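Local coordinates for protein NalP translocator (PDB 1UYN) that forms the outer-membrane beta-barrel pore through which a meningococcal autotransporter delivers its secreted protease passenger domain to the cell surface, at residues 12-17 with 187-192; 26-31 with 108-113; 91-96 with 102-107; 272-277 with 282-287. All blocks are in the same frame, centred on the assembly; numbering follows the deposited sequence.

Contact 1: residues 12-17 with 187-192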
loop_
_atom_site.group_PDB
_atom_site.type_symbol
_atom_site.label_atom_id
_atom_site.label_comp_id
_atom_site.label_asym_id
_atom_site.label_seq_id
_atom_site.Cartn_x
_atom_site.Cartn_y
_atom_site.Cartn_z
ATOM N N THR A 12 7.979 -19.361 -9.808
ATOM C CA THR A 12 7.261 -18.102 -9.977
ATOM C C THR A 12 6.689 -17.643 -8.650
ATOM O O THR A 12 6.255 -16.477 -8.544
ATOM C CB THR A 12 6.069 -18.260 -10.913
ATOM O OG1 THR A 12 5.238 -19.319 -10.422
ATOM C CG2 THR A 12 6.479 -18.645 -12.326
ATOM N N VAL A 13 6.647 -18.551 -7.666
ATOM C CA VAL A 13 6.073 -18.240 -6.363
ATOM C C VAL A 13 6.865 -17.187 -5.600
ATOM O O VAL A 13 6.269 -16.337 -4.923
ATOM C CB VAL A 13 5.830 -19.498 -5.482
ATOM C CG1 VAL A 13 7.162 -20.125 -4.944
ATOM C CG2 VAL A 13 4.891 -19.151 -4.352
ATOM N N TYR A 14 8.174 -17.173 -5.745
ATOM C CA TYR A 14 8.918 -16.085 -5.160
ATOM C C TYR A 14 8.658 -14.734 -5.840
ATOM O O TYR A 14 8.484 -13.748 -5.156
ATOM C CB TYR A 14 10.382 -16.406 -5.118
ATOM C CG TYR A 14 10.641 -17.588 -4.272
ATOM C CD1 TYR A 14 10.824 -17.448 -2.936
ATOM C CD2 TYR A 14 10.690 -18.868 -4.818
ATOM C CE1 TYR A 14 11.034 -18.560 -2.134
ATOM C CE2 TYR A 14 10.918 -19.981 -4.026
ATOM C CZ TYR A 14 11.077 -19.811 -2.692
ATOM O OH TYR A 14 11.296 -20.864 -1.874
ATOM N N ALA A 15 8.646 -14.679 -7.172
ATOM C CA ALA A 15 8.349 -13.421 -7.885
ATOM C C ALA A 15 6.987 -12.868 -7.502
ATOM O O ALA A 15 6.845 -11.694 -7.264
ATOM C CB ALA A 15 8.386 -13.621 -9.402
ATOM N N ASP A 16 6.002 -13.750 -7.456
ATOM C CA ASP A 16 4.620 -13.412 -7.228
ATOM C C ASP A 16 4.333 -12.919 -5.833
ATOM O O ASP A 16 3.529 -12.003 -5.653
ATOM C CB ASP A 16 3.768 -14.664 -7.477
ATOM C CG ASP A 16 3.682 -15.028 -8.946
ATOM O OD1 ASP A 16 4.103 -14.207 -9.775
ATOM O OD2 ASP A 16 3.226 -16.112 -9.382
ATOM N N SER A 17 4.925 -13.561 -4.837
ATOM C CA SER A 17 4.760 -13.125 -3.441
ATOM C C SER A 17 5.412 -11.776 -3.238
ATOM O O SER A 17 4.792 -10.850 -2.706
ATOM C CB SER A 17 5.320 -14.127 -2.465
ATOM O OG SER A 17 6.605 -14.571 -2.859
ATOM N N ASP A 187 17.334 -10.071 -1.096
ATOM C CA ASP A 187 18.461 -10.983 -0.900
ATOM C C ASP A 187 18.352 -12.319 -1.612
ATOM O O ASP A 187 17.290 -12.808 -1.974
ATOM C CB ASP A 187 18.656 -11.317 0.588
ATOM C CG ASP A 187 18.936 -10.087 1.463
ATOM O OD1 ASP A 187 19.053 -8.974 0.887
ATOM O OD2 ASP A 187 19.056 -10.157 2.727
ATOM N N ALA A 188 19.519 -12.918 -1.770
ATOM C CA ALA A 188 19.647 -14.309 -2.162
ATOM C C ALA A 188 18.999 -15.219 -1.120
ATOM O O ALA A 188 18.873 -14.858 0.027
ATOM C CB ALA A 188 21.089 -14.663 -2.296
ATOM N N PHE A 189 18.555 -16.387 -1.560
ATOM C CA PHE A 189 18.005 -17.379 -0.664
ATOM C C PHE A 189 18.204 -18.754 -1.260
ATOM O O PHE A 189 18.617 -18.906 -2.404
ATOM C CB PHE A 189 16.520 -17.139 -0.445
ATOM C CG PHE A 189 15.696 -17.325 -1.684
ATOM C CD1 PHE A 189 15.652 -16.336 -2.650
ATOM C CD2 PHE A 189 15.002 -18.498 -1.897
ATOM C CE1 PHE A 189 14.920 -16.508 -3.794
ATOM C CE2 PHE A 189 14.276 -18.677 -3.035
ATOM C CZ PHE A 189 14.235 -17.670 -3.997
ATOM N N ALA A 190 17.893 -19.759 -0.452
ATOM C CA ALA A 190 17.921 -21.156 -0.882
ATOM C C ALA A 190 16.879 -21.902 -0.065
ATOM O O ALA A 190 16.679 -21.612 1.110
ATOM C CB ALA A 190 19.309 -21.762 -0.716
ATOM N N GLU A 191 16.204 -22.842 -0.711
ATOM C CA GLU A 191 15.212 -23.699 -0.063
ATOM C C GLU A 191 15.870 -24.866 0.657
ATOM O O GLU A 191 16.721 -25.467 0.105
ATOM C CB GLU A 191 14.252 -24.236 -1.125
ATOM C CG GLU A 191 13.514 -23.130 -1.870
ATOM C CD GLU A 191 12.556 -23.662 -2.917
ATOM O OE1 GLU A 191 12.939 -24.552 -3.711
ATOM O OE2 GLU A 191 11.406 -23.191 -2.940
ATOM N N LYS A 192 15.484 -25.151 1.899
ATOM C CA LYS A 192 15.821 -26.432 2.553
ATOM C C LYS A 192 14.704 -27.429 2.334
ATOM O O LYS A 192 13.630 -27.070 1.843
ATOM C CB LYS A 192 16.104 -26.301 4.062
ATOM C CG LYS A 192 15.344 -25.181 4.802
ATOM C CD LYS A 192 15.087 -25.535 6.309
ATOM C CE LYS A 192 14.413 -24.333 7.103
ATOM N NZ LYS A 192 12.915 -24.212 6.938
#
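Y14 offers two surfaces to strand 189-192: one face of its ring takes F189, and its edge takes the carboxylate of E191. F189 comes over the Y14 ring with CE2 3.3 Å above the plane and displaced toward the rim. The closest carbon pair is Y14 CE1 to F189 CE2 at 3.4 Å. With ring planes 36° apart and centroids 4.3 Å from each other, the pair is tilted, neither a stack nor an edge-to-face contact. At the hydroxyl end of the ring, near its plane, Y14 OH donates to E191 OE2 at 2.6 Å. The oxygen is approached on its anti side, 21° out of the carboxylate plane. Y14 reaches both partners because its CG stands anti to the carbonyl carbon (chi1 -62°), which directs the ring from the helix across to the strand. E191 meets it with a chain extended beyond CG. E191 OE2 also forms a salt bridge with R138, which probably favours the charged carboxylate, while OE1 accepts a weak bond from the backbone of W198. The contact thus joins the start of helix 12-34, inside the autotransporter barrel, to the end of strand 172-192. I136 of strand 121-139 packs on Y14, and V150 of strand 145-163 and W198 touch F189.

Contact 2: residues 26-31 with 108-113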
loop_
_atom_site.group_PDB
_atom_site.type_symbol
_atom_site.label_atom_id
_atom_site.label_comp_id
_atom_site.label_asym_id
_atom_site.label_seq_id
_atom_site.Cartn_x
_atom_site.Cartn_y
_atom_site.Cartn_z
ATOM N N GLY A 26 1.943 -0.247 -1.760
ATOM C CA GLY A 26 1.511 0.983 -2.387
ATOM C C GLY A 26 0.250 1.526 -1.731
ATOM O O GLY A 26 0.014 2.749 -1.686
ATOM N N ARG A 27 -0.616 0.635 -1.278
ATOM C CA ARG A 27 -1.821 1.100 -0.625
ATOM C C ARG A 27 -1.484 1.562 0.790
ATOM O O ARG A 27 -2.069 2.551 1.264
ATOM C CB ARG A 27 -2.902 0.038 -0.607
ATOM C CG ARG A 27 -3.442 -0.309 -2.000
ATOM C CD ARG A 27 -4.566 -1.289 -1.922
ATOM N NE ARG A 27 -4.019 -2.614 -1.741
ATOM C CZ ARG A 27 -3.525 -3.322 -2.734
ATOM N NH1 ARG A 27 -3.525 -2.826 -3.975
ATOM N NH2 ARG A 27 -3.035 -4.532 -2.502
ATOM N N ARG A 28 -0.537 0.889 1.449
ATOM C CA ARG A 28 -0.137 1.331 2.782
ATOM C C ARG A 28 0.337 2.763 2.728
ATOM O O ARG A 28 0.019 3.553 3.611
ATOM C CB ARG A 28 0.964 0.446 3.388
ATOM C CG ARG A 28 0.473 -0.936 3.655
ATOM C CD ARG A 28 1.512 -1.880 4.171
ATOM N NE ARG A 28 0.995 -3.260 4.263
ATOM C CZ ARG A 28 1.433 -4.287 3.534
ATOM N NH1 ARG A 28 2.390 -4.135 2.601
ATOM N NH2 ARG A 28 0.894 -5.480 3.712
ATOM N N LEU A 29 1.103 3.092 1.697
ATOM C CA LEU A 29 1.584 4.453 1.511
ATOM C C LEU A 29 0.412 5.436 1.219
ATOM O O LEU A 29 0.410 6.586 1.688
ATOM C CB LEU A 29 2.603 4.487 0.379
ATOM C CG LEU A 29 3.357 5.823 0.293
ATOM C CD1 LEU A 29 4.368 5.981 1.446
ATOM C CD2 LEU A 29 4.007 6.007 -1.028
ATOM N N LYS A 30 -0.570 4.979 0.441
ATOM C CA LYS A 30 -1.745 5.793 0.128
ATOM C C LYS A 30 -2.386 6.240 1.428
ATOM O O LYS A 30 -2.762 7.384 1.576
ATOM C CB LYS A 30 -2.776 4.996 -0.692
ATOM C CG LYS A 30 -3.047 5.479 -2.140
ATOM C CD LYS A 30 -3.395 4.243 -3.132
ATOM C CE LYS A 30 -2.294 3.978 -4.211
ATOM N NZ LYS A 30 -2.021 2.489 -4.522
ATOM N N ALA A 31 -2.474 5.331 2.375
ATOM C CA ALA A 31 -3.188 5.544 3.624
ATOM C C ALA A 31 -2.530 6.634 4.509
ATOM O O ALA A 31 -3.186 7.450 5.156
ATOM C CB ALA A 31 -3.290 4.197 4.374
ATOM N N SER A 108 7.491 -1.594 8.319
ATOM C CA SER A 108 7.662 -0.433 7.479
ATOM C C SER A 108 7.407 0.833 8.226
ATOM O O SER A 108 6.443 0.928 9.006
ATOM C CB SER A 108 6.668 -0.485 6.324
ATOM O OG SER A 108 6.833 -1.655 5.566
ATOM N N LEU A 109 8.253 1.811 7.932
ATOM C CA LEU A 109 8.073 3.169 8.334
ATOM C C LEU A 109 7.585 3.979 7.136
ATOM O O LEU A 109 8.168 3.951 6.078
ATOM C CB LEU A 109 9.383 3.718 8.789
ATOM C CG LEU A 109 9.389 5.239 8.919
ATOM C CD1 LEU A 109 8.403 5.762 10.005
ATOM C CD2 LEU A 109 10.842 5.676 9.222
ATOM N N PHE A 110 6.522 4.744 7.316
ATOM C CA PHE A 110 6.058 5.662 6.281
ATOM C C PHE A 110 6.150 7.095 6.743
ATOM O O PHE A 110 5.853 7.372 7.876
ATOM C CB PHE A 110 4.607 5.347 5.950
ATOM C CG PHE A 110 4.373 3.905 5.646
ATOM C CD1 PHE A 110 4.217 2.992 6.663
ATOM C CD2 PHE A 110 4.350 3.458 4.345
ATOM C CE1 PHE A 110 4.005 1.659 6.375
ATOM C CE2 PHE A 110 4.132 2.142 4.072
ATOM C CZ PHE A 110 3.944 1.243 5.094
ATOM N N ALA A 111 6.552 7.994 5.853
ATOM C CA ALA A 111 6.614 9.415 6.175
ATOM C C ALA A 111 6.029 10.256 5.036
ATOM O O ALA A 111 6.151 9.934 3.872
ATOM C CB ALA A 111 8.063 9.838 6.476
ATOM N N GLY A 112 5.428 11.364 5.380
ATOM C CA GLY A 112 4.827 12.230 4.382
ATOM C C GLY A 112 4.942 13.686 4.761
ATOM O O GLY A 112 4.871 14.031 5.917
ATOM N N ILE A 113 5.176 14.550 3.791
ATOM C CA ILE A 113 4.998 15.983 4.069
ATOM C C ILE A 113 4.045 16.582 3.023
ATOM O O ILE A 113 4.026 16.180 1.881
ATOM C CB ILE A 113 6.364 16.702 4.125
ATOM C CG1 ILE A 113 6.151 18.183 4.444
ATOM C CG2 ILE A 113 7.141 16.504 2.776
ATOM C CD1 ILE A 113 7.321 19.139 3.945
#
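F110 reaches from strand 108-113 to two consecutive helix residues, R28 and L29, through nonpolar packing; no hydrogen bond crosses between the segments. The far end of the ring meets R28 CB obliquely, with F110 CZ 3.5 Å and F110 CE2 3.7 Å from it. R28 CD lies 4.1 Å from the same F110 CZ, so the aliphatic chain passes the ring end before carrying its charge elsewhere. Over one face of the ring, offset toward the rim, lies R28 O. L29 takes another position: its CD1 sits at the ring edge, near the plane, 3.8 Å from F110 CD2. With CG anti to the backbone N (chi1 -169°), L29 sends that methyl to the ring although its CB does not point at the strand. This is the packing of a helix that runs inside the autotransporter barrel against the inner wall of a membrane-spanning strand. Q25 and V32, a turn to either side along helix 12-34, also touch F110, as does S128 of the adjacent strand; L126 and S128 border L29. Farther out, R28 is extended from CG to NE, where T69 accepts a hydrogen bond. Q25 connects the two segments by polar means, accepting from R28 NH1 through OE1 and bonding S108 OG through NE2.

Contact 3: residues 91-96 with 102-107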
loop_
_atom_site.group_PDB
_atom_site.type_symbol
_atom_site.label_atom_id
_atom_site.label_comp_id
_atom_site.label_asym_id
_atom_site.label_seq_id
_atom_site.Cartn_x
_atom_site.Cartn_y
_atom_site.Cartn_z
ATOM N N GLY A 91 2.879 -5.689 9.034
ATOM C CA GLY A 91 2.053 -6.384 8.080
ATOM C C GLY A 91 2.195 -7.894 8.124
ATOM O O GLY A 91 3.222 -8.461 8.429
ATOM N N ARG A 92 1.115 -8.557 7.812
ATOM C CA ARG A 92 1.177 -9.957 7.558
ATOM C C ARG A 92 0.287 -10.177 6.361
ATOM O O ARG A 92 -0.849 -9.756 6.352
ATOM C CB ARG A 92 0.681 -10.736 8.763
ATOM C CG ARG A 92 0.162 -12.103 8.408
ATOM C CD ARG A 92 1.092 -13.226 8.734
ATOM N NE ARG A 92 0.735 -13.780 10.040
ATOM C CZ ARG A 92 1.584 -14.450 10.809
ATOM N NH1 ARG A 92 2.849 -14.671 10.397
ATOM N NH2 ARG A 92 1.160 -14.906 11.990
ATOM N N SER A 93 0.817 -10.832 5.347
ATOM C CA SER A 93 0.067 -11.052 4.132
ATOM C C SER A 93 0.331 -12.472 3.652
ATOM O O SER A 93 1.282 -13.096 4.105
ATOM C CB SER A 93 0.468 -10.013 3.092
ATOM O OG SER A 93 1.551 -10.503 2.335
ATOM N N THR A 94 -0.529 -13.012 2.793
ATOM C CA THR A 94 -0.237 -14.306 2.170
ATOM C C THR A 94 -0.436 -14.280 0.668
ATOM O O THR A 94 -0.999 -13.353 0.131
ATOM C CB THR A 94 -1.058 -15.416 2.774
ATOM O OG1 THR A 94 -2.444 -15.128 2.597
ATOM C CG2 THR A 94 -0.835 -15.468 4.257
ATOM N N TRP A 95 0.081 -15.298 0.006
ATOM C CA TRP A 95 -0.063 -15.448 -1.420
ATOM C C TRP A 95 -0.134 -16.979 -1.772
ATOM O O TRP A 95 0.694 -17.778 -1.369
ATOM C CB TRP A 95 1.085 -14.740 -2.131
ATOM C CG TRP A 95 1.181 -15.179 -3.561
ATOM C CD1 TRP A 95 1.935 -16.199 -4.041
ATOM C CD2 TRP A 95 0.419 -14.681 -4.671
ATOM N NE1 TRP A 95 1.721 -16.342 -5.386
ATOM C CE2 TRP A 95 0.801 -15.419 -5.803
ATOM C CE3 TRP A 95 -0.542 -13.670 -4.822
ATOM C CZ2 TRP A 95 0.255 -15.204 -7.070
ATOM C CZ3 TRP A 95 -1.088 -13.445 -6.094
ATOM C CH2 TRP A 95 -0.692 -14.218 -7.196
ATOM N N SER A 96 -1.142 -17.347 -2.550
ATOM C CA SER A 96 -1.403 -18.737 -2.920
ATOM C C SER A 96 -1.337 -18.917 -4.413
ATOM O O SER A 96 -1.624 -18.003 -5.142
ATOM C CB SER A 96 -2.803 -19.151 -2.473
ATOM O OG SER A 96 -2.699 -19.845 -1.274
ATOM N N ALA A 102 2.762 -18.741 0.393
ATOM C CA ALA A 102 3.776 -17.830 0.868
ATOM C C ALA A 102 3.210 -16.948 1.934
ATOM O O ALA A 102 2.142 -16.432 1.767
ATOM C CB ALA A 102 4.232 -16.983 -0.256
ATOM N N LYS A 103 3.915 -16.739 3.020
ATOM C CA LYS A 103 3.510 -15.700 3.944
ATOM C C LYS A 103 4.628 -14.662 4.098
ATOM O O LYS A 103 5.792 -15.002 4.338
ATOM C CB LYS A 103 3.050 -16.295 5.288
ATOM C CG LYS A 103 4.146 -16.470 6.354
ATOM C CD LYS A 103 3.641 -17.125 7.695
ATOM C CE LYS A 103 4.611 -16.885 8.939
ATOM N NZ LYS A 103 5.981 -17.478 8.847
ATOM N N THR A 104 4.232 -13.394 3.945
ATOM C CA THR A 104 5.064 -12.221 4.079
ATOM C C THR A 104 4.804 -11.514 5.403
ATOM O O THR A 104 3.669 -11.088 5.701
ATOM C CB THR A 104 4.732 -11.206 2.951
ATOM O OG1 THR A 104 4.826 -11.812 1.643
ATOM C CG2 THR A 104 5.762 -10.081 2.909
ATOM N N ASP A 105 5.872 -11.306 6.159
ATOM C CA ASP A 105 5.854 -10.403 7.282
ATOM C C ASP A 105 6.559 -9.149 6.947
ATOM O O ASP A 105 7.597 -9.168 6.302
ATOM C CB ASP A 105 6.570 -11.033 8.446
ATOM C CG ASP A 105 5.821 -12.132 8.986
ATOM O OD1 ASP A 105 4.586 -12.228 8.756
ATOM O OD2 ASP A 105 6.372 -12.962 9.661
ATOM N N SER A 106 6.045 -8.029 7.412
ATOM C CA SER A 106 6.707 -6.789 7.038
ATOM C C SER A 106 6.677 -5.731 8.090
ATOM O O SER A 106 5.770 -5.643 8.932
ATOM C CB SER A 106 6.145 -6.271 5.732
ATOM O OG SER A 106 4.731 -6.099 5.831
ATOM N N ILE A 107 7.746 -4.963 8.094
ATOM C CA ILE A 107 7.844 -3.833 9.005
ATOM C C ILE A 107 8.287 -2.649 8.227
ATOM O O ILE A 107 9.322 -2.673 7.613
ATOM C CB ILE A 107 8.760 -4.126 10.201
ATOM C CG1 ILE A 107 8.104 -5.242 11.033
ATOM C CG2 ILE A 107 8.926 -2.855 11.047
ATOM C CD1 ILE A 107 8.923 -5.771 12.245
#
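The hairpin of strands 82-97 and 100-117 is held in this region by antiparallel pairing of G91 with S106, S93 with T104 and W95 with A102, all hydrogen-bonded pairs. The segment axes approach to 4.6 Å, with their directions 160° apart. In the central pair both bonds are of normal length: S93 N to T104 O measures 2.9 Å and T104 N to S93 O 3.0 Å. At W95 the pairing is less regular, since the bond from A102 N to W95 O is weak. Side chains of S93, W95, A102, T104 and S106 face the lumen of the barrel, where helix 12-34 meets several of them: S93 touches M24, W95 touches D16, and T104 and S106 both touch H21. There S93 OG stands 3.3 Å from T104 CB, while T104 OG1 bonds N134 on the next strand. A102 CB lies at the edge of the W95 indole, 4.3 Å from W95 CB, and the indole NE1 donates to E97. R92, T94, K103 and D105 occupy the outer face, all four outside the membrane-spanning ranges 83-91 and 108-116. R92 leaves with CG anti to its backbone nitrogen (chi1 155°), then bends at both following torsions; this swings NH1 over to D105 OD1 on the facing strand, a salt bridge at 3.4 Å whose hydrogen bond is weak and whose guanidinium and carboxylate planes are 41° apart. The same NH1 passes the K103 chain and stays 4.5 Å from K103 NZ, two like charges with the D105 carboxylate nearby.

Contact 4: residues 272-277 with 282-287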
loop_
_atom_site.group_PDB
_atom_site.type_symbol
_atom_site.label_atom_id
_atom_site.label_comp_id
_atom_site.label_asym_id
_atom_site.label_seq_id
_atom_site.Cartn_x
_atom_site.Cartn_y
_atom_site.Cartn_z
ATOM N N GLY A 272 -15.525 6.286 1.515
ATOM C CA GLY A 272 -14.991 6.614 2.809
ATOM C C GLY A 272 -15.889 7.438 3.681
ATOM O O GLY A 272 -16.931 7.888 3.259
ATOM N N ALA A 273 -15.436 7.634 4.911
ATOM C CA ALA A 273 -16.137 8.421 5.894
ATOM C C ALA A 273 -15.200 8.636 7.075
ATOM O O ALA A 273 -14.731 7.653 7.637
ATOM C CB ALA A 273 -17.389 7.678 6.336
ATOM N N ASP A 274 -14.867 9.897 7.384
ATOM C CA ASP A 274 -14.292 10.306 8.700
ATOM C C ASP A 274 -15.451 10.718 9.633
ATOM O O ASP A 274 -16.322 11.453 9.198
ATOM C CB ASP A 274 -13.404 11.577 8.608
ATOM C CG ASP A 274 -12.118 11.418 7.758
ATOM O OD1 ASP A 274 -12.167 11.505 6.494
ATOM O OD2 ASP A 274 -10.983 11.314 8.285
ATOM N N VAL A 275 -15.459 10.307 10.899
ATOM C CA VAL A 275 -16.412 10.875 11.854
ATOM C C VAL A 275 -15.734 11.377 13.141
ATOM O O VAL A 275 -14.901 10.683 13.693
ATOM C CB VAL A 275 -17.583 9.871 12.184
ATOM C CG1 VAL A 275 -18.035 9.119 10.938
ATOM C CG2 VAL A 275 -17.216 8.886 13.291
ATOM N N GLU A 276 -16.089 12.581 13.607
ATOM C CA GLU A 276 -15.682 13.093 14.939
ATOM C C GLU A 276 -16.637 12.604 16.023
ATOM O O GLU A 276 -17.777 13.037 16.043
ATOM C CB GLU A 276 -15.668 14.632 14.955
ATOM C CG GLU A 276 -14.655 15.297 14.013
ATOM C CD GLU A 276 -13.193 15.096 14.435
ATOM O OE1 GLU A 276 -12.910 14.937 15.656
ATOM O OE2 GLU A 276 -12.318 15.085 13.537
ATOM N N PHE A 277 -16.179 11.701 16.902
ATOM C CA PHE A 277 -17.004 11.149 18.006
ATOM C C PHE A 277 -17.158 12.078 19.198
ATOM O O PHE A 277 -18.103 11.942 19.976
ATOM C CB PHE A 277 -16.437 9.830 18.543
ATOM C CG PHE A 277 -16.562 8.690 17.584
ATOM C CD1 PHE A 277 -17.799 8.367 17.036
ATOM C CD2 PHE A 277 -15.438 7.961 17.195
ATOM C CE1 PHE A 277 -17.913 7.328 16.133
ATOM C CE2 PHE A 277 -15.549 6.927 16.280
ATOM C CZ PHE A 277 -16.784 6.607 15.749
ATOM N N ASN A 282 -11.718 10.631 16.730
ATOM C CA ASN A 282 -12.349 10.421 15.429
ATOM C C ASN A 282 -12.196 8.965 14.979
ATOM O O ASN A 282 -11.387 8.214 15.505
ATOM C CB ASN A 282 -11.807 11.383 14.372
ATOM C CG ASN A 282 -10.366 11.128 14.044
ATOM O OD1 ASN A 282 -9.480 11.488 14.832
ATOM N ND2 ASN A 282 -10.103 10.473 12.890
ATOM N N GLY A 283 -13.042 8.581 14.036
ATOM C CA GLY A 283 -13.097 7.239 13.498
ATOM C C GLY A 283 -12.982 7.377 11.990
ATOM O O GLY A 283 -12.987 8.473 11.446
ATOM N N LEU A 284 -12.867 6.251 11.312
ATOM C CA LEU A 284 -12.427 6.245 9.936
ATOM C C LEU A 284 -12.817 4.947 9.266
ATOM O O LEU A 284 -12.542 3.904 9.802
ATOM C CB LEU A 284 -10.919 6.358 9.927
ATOM C CG LEU A 284 -10.416 6.996 8.662
ATOM C CD1 LEU A 284 -10.313 8.486 8.893
ATOM C CD2 LEU A 284 -9.120 6.403 8.262
ATOM N N ALA A 285 -13.438 5.015 8.095
ATOM C CA ALA A 285 -13.792 3.828 7.315
ATOM C C ALA A 285 -13.473 4.070 5.831
ATOM O O ALA A 285 -13.917 5.024 5.239
ATOM C CB ALA A 285 -15.265 3.504 7.506
ATOM N N ARG A 286 -12.709 3.196 5.217
ATOM C CA ARG A 286 -12.443 3.303 3.797
ATOM C C ARG A 286 -12.572 1.946 3.159
ATOM O O ARG A 286 -12.109 0.992 3.713
ATOM C CB ARG A 286 -11.047 3.842 3.600
ATOM C CG ARG A 286 -11.032 5.320 3.338
ATOM C CD ARG A 286 -9.691 5.855 3.074
ATOM N NE ARG A 286 -9.468 6.225 1.670
ATOM C CZ ARG A 286 -9.376 7.492 1.235
ATOM N NH1 ARG A 286 -9.537 8.520 2.074
ATOM N NH2 ARG A 286 -9.161 7.738 -0.052
ATOM N N TYR A 287 -13.243 1.849 2.030
ATOM C CA TYR A 287 -13.198 0.664 1.220
ATOM C C TYR A 287 -12.880 1.088 -0.212
ATOM O O TYR A 287 -13.271 2.156 -0.657
ATOM C CB TYR A 287 -14.523 -0.100 1.275
ATOM C CG TYR A 287 -14.563 -1.165 0.204
ATOM C CD1 TYR A 287 -13.948 -2.413 0.415
ATOM C CD2 TYR A 287 -15.107 -0.888 -1.068
ATOM C CE1 TYR A 287 -13.933 -3.366 -0.579
ATOM C CE2 TYR A 287 -15.095 -1.834 -2.062
ATOM C CZ TYR A 287 -14.514 -3.076 -1.816
ATOM O OH TYR A 287 -14.514 -4.024 -2.812
#
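F277 folds its ring back across the pairing so that CE2 lies 3.7 Å from G283 CA, at a position where the facing strand has no side chain. Its CG is anti to the carbonyl carbon (chi1 -69°), and the ring approaches G283 obliquely while V275 CG2 occupies one of its own faces. Next to it, V275 and G283 form a hydrogen-bonded antiparallel pair: G283 N to V275 O is 2.8 Å, and V275 N to G283 O is 3.1 Å. A273 and A285 repeat the pattern, with A285 N to A273 O at 3.0 Å and the return bond weak. On the other face of the sheet, D274 and L284 point the same way, side by side, and the L284 CD1 branch is the one next to the D274 carboxylate. E276 is bent at its second torsion (chi2 -69°), which turns its carboxylate toward N282; OE2 comes 3.8 Å from N282 CB and, more importantly, forms a salt bridge with R44. R286 passes G272, its CG 4.2 Å from G272 CA, and ends in a salt bridge with D34. Because D34 belongs to helix 12-34 inside the autotransporter barrel, this bridge marks the face of R286 as the inner one; D274, E276, N282 and L284 lie on the same face, while A273, V275 and A285 face outward. The two membrane-spanning strands form a tight hairpin, with strand 224-235 hydrogen-bonded along the other edge of 272-277 and strand 295-307 along that of 282-287.

Contacts 1 and 2 are buried and tie the same helix, 12-34, to the barrel wall, whereas contacts 3 and 4 are partly buried and belong to the wall itself. The difference is chemical: side chains carry most of the helix contacts, a ring pair with a charged partner in contact 1 and apolar packing in contact 2, while backbone bonds dominate both hairpins. Contact 1 touches contact 3, where D16 CB packs 3.4 Å from W95 NE1. Contact 2 adjoins contact 3 along strand 100-117, their centres about 17 Å apart. Contact 4 lies on the opposite side of the chain's centre from contact 1, with about 20 Å between nearest atoms.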